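Local coordinates for SAM-dependent methyltransferase (Pyrococcus horikoshii, PDB 1WZN), which probably transfers the methyl group of S-adenosylmethionine to an acceptor, and binds the product S-adenosyl-L-homocysteine, at residues Arg184-Val189 / Leu202-Leu207. Numbering follows the deposited sequence.
Sequences RFKRLV and LVDDEL
Two adjacent strands of an antiparallel hairpin, 184-189 and 202-207, illustrate how one carboxylate can tie together two basic side chains on the same face of a sheet. Leu202 leans its CD1 back over the Arg187 backbone. At Val203 the hydrogen-bonded pair with Arg187 closes tightly: Val203 N reaches Arg187 O at 2.7 Å, almost straight at 173°, and the two CB atoms meet on the opposite face. Asp204 is the hub of a salt-bridge network. With CG anti to its backbone N, the carboxylate lies alongside Lys186, whose NZ meets Asp204 OD1 at 2.7 Å from above the carboxylate plane and also hydrogen-bonds to Asn160 OD1 of the second subunit. Arg184, bent at chi2 and chi3, sets NH2 2.9 Å from Asp204 OD2 in a second salt bridge, with a weak hydrogen bond to Asp204 OD1; a water donating to Asp204 OD2 takes a weak bond from Lys186 NZ. An alanine at Asp204 removes this shared carboxylate and would probably loosen the Arg184 guanidinium. Asp205 pairs with Phe185 through two backbone bonds, while its carboxylate takes Tyr2 N and Tyr118 OH. The Arg184 guanidinium lies with one face over the Asp205-Glu206 backbone, and Leu207 CD1 touches Phe185 CB. In the four-stranded sheet, strand 182-192 lies between 166-177 and the outermost strand, 198-208.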
# COMPACT_ATOMS: atom_id res chain seq x y z
N ARG A 184 3.04 21.10 0.50
CA ARG A 184 3.22 21.58 1.86
C ARG A 184 4.16 20.57 2.50
O ARG A 184 3.78 19.42 2.71
CB ARG A 184 1.89 21.62 2.61
CG ARG A 184 0.90 22.63 2.06
CD ARG A 184 1.42 24.04 2.20
NE ARG A 184 1.73 24.37 3.59
CZ ARG A 184 2.06 25.59 4.02
NH1 ARG A 184 2.12 26.60 3.16
NH2 ARG A 184 2.33 25.80 5.30
N PHE A 185 5.38 21.00 2.79
CA PHE A 185 6.36 20.12 3.40
C PHE A 185 6.34 20.30 4.91
O PHE A 185 6.65 21.38 5.43
CB PHE A 185 7.76 20.43 2.87
CG PHE A 185 8.83 19.59 3.51
CD1 PHE A 185 8.77 18.20 3.43
CD2 PHE A 185 9.87 20.18 4.21
CE1 PHE A 185 9.74 17.41 4.04
CE2 PHE A 185 10.84 19.40 4.83
CZ PHE A 185 10.78 18.01 4.75
N LYS A 186 6.00 19.23 5.61
CA LYS A 186 5.92 19.28 7.06
C LYS A 186 6.89 18.32 7.70
O LYS A 186 7.06 17.19 7.26
CB LYS A 186 4.47 18.98 7.49
CG LYS A 186 3.47 19.96 6.86
CD LYS A 186 2.04 19.49 6.99
CE LYS A 186 1.08 20.44 6.28
NZ LYS A 186 1.03 21.79 6.91
N ARG A 187 7.55 18.79 8.75
CA ARG A 187 8.53 17.98 9.46
C ARG A 187 8.52 18.31 10.94
O ARG A 187 8.75 19.45 11.34
CB ARG A 187 9.92 18.22 8.86
CG ARG A 187 11.08 17.77 9.74
CD ARG A 187 12.40 17.96 9.00
NE ARG A 187 12.54 17.02 7.89
CZ ARG A 187 13.46 17.11 6.94
NH1 ARG A 187 14.34 18.11 6.95
NH2 ARG A 187 13.53 16.19 5.99
N LEU A 188 8.22 17.31 11.76
CA LEU A 188 8.22 17.49 13.20
C LEU A 188 9.58 17.02 13.69
O LEU A 188 9.96 15.88 13.46
CB LEU A 188 7.12 16.64 13.85
CG LEU A 188 7.14 16.64 15.38
CD1 LEU A 188 6.79 18.03 15.91
CD2 LEU A 188 6.15 15.60 15.90
N VAL A 189 10.32 17.91 14.35
CA VAL A 189 11.62 17.53 14.88
C VAL A 189 11.54 17.52 16.40
O VAL A 189 11.26 18.54 17.03
CB VAL A 189 12.73 18.52 14.43
CG1 VAL A 189 14.07 18.12 15.03
CG2 VAL A 189 12.82 18.53 12.90
N LEU A 202 8.09 22.42 14.61
CA LEU A 202 7.41 21.99 13.40
C LEU A 202 7.81 22.82 12.18
O LEU A 202 7.59 24.03 12.15
CB LEU A 202 5.89 22.07 13.58
CG LEU A 202 5.05 21.80 12.33
CD1 LEU A 202 5.15 20.33 11.95
CD2 LEU A 202 3.59 22.18 12.58
N VAL A 203 8.39 22.16 11.19
CA VAL A 203 8.75 22.84 9.95
C VAL A 203 7.49 22.73 9.11
O VAL A 203 6.86 21.67 9.07
CB VAL A 203 9.90 22.12 9.21
CG1 VAL A 203 10.15 22.81 7.87
CG2 VAL A 203 11.17 22.13 10.05
N ASP A 204 7.11 23.82 8.46
CA ASP A 204 5.92 23.82 7.62
C ASP A 204 6.12 24.88 6.54
O ASP A 204 5.79 26.05 6.73
CB ASP A 204 4.68 24.13 8.47
CG ASP A 204 3.40 24.10 7.66
OD1 ASP A 204 3.31 23.30 6.71
OD2 ASP A 204 2.47 24.86 8.00
N ASP A 205 6.67 24.45 5.41
CA ASP A 205 6.94 25.36 4.30
C ASP A 205 6.13 25.04 3.06
O ASP A 205 5.90 23.88 2.74
CB ASP A 205 8.41 25.32 3.91
CG ASP A 205 9.33 25.71 5.04
OD1 ASP A 205 9.00 26.66 5.78
OD2 ASP A 205 10.40 25.08 5.17
N GLU A 206 5.72 26.09 2.35
CA GLU A 206 4.98 25.92 1.12
C GLU A 206 6.00 25.85 -0.01
O GLU A 206 6.80 26.77 -0.18
CB GLU A 206 4.04 27.10 0.88
CG GLU A 206 3.24 26.96 -0.41
CD GLU A 206 2.36 28.16 -0.69
OE1 GLU A 206 2.89 29.25 -0.99
OE2 GLU A 206 1.12 28.02 -0.60
N LEU A 207 5.99 24.76 -0.76
CA LEU A 207 6.94 24.60 -1.86
C LEU A 207 6.22 24.51 -3.19
O LEU A 207 5.03 24.22 -3.25
CB LEU A 207 7.79 23.35 -1.63
CG LEU A 207 8.61 23.37 -0.33
CD1 LEU A 207 9.36 22.06 -0.18
CD2 LEU A 207 9.58 24.55 -0.36
O HOH W 1 -0.15 24.53 7.23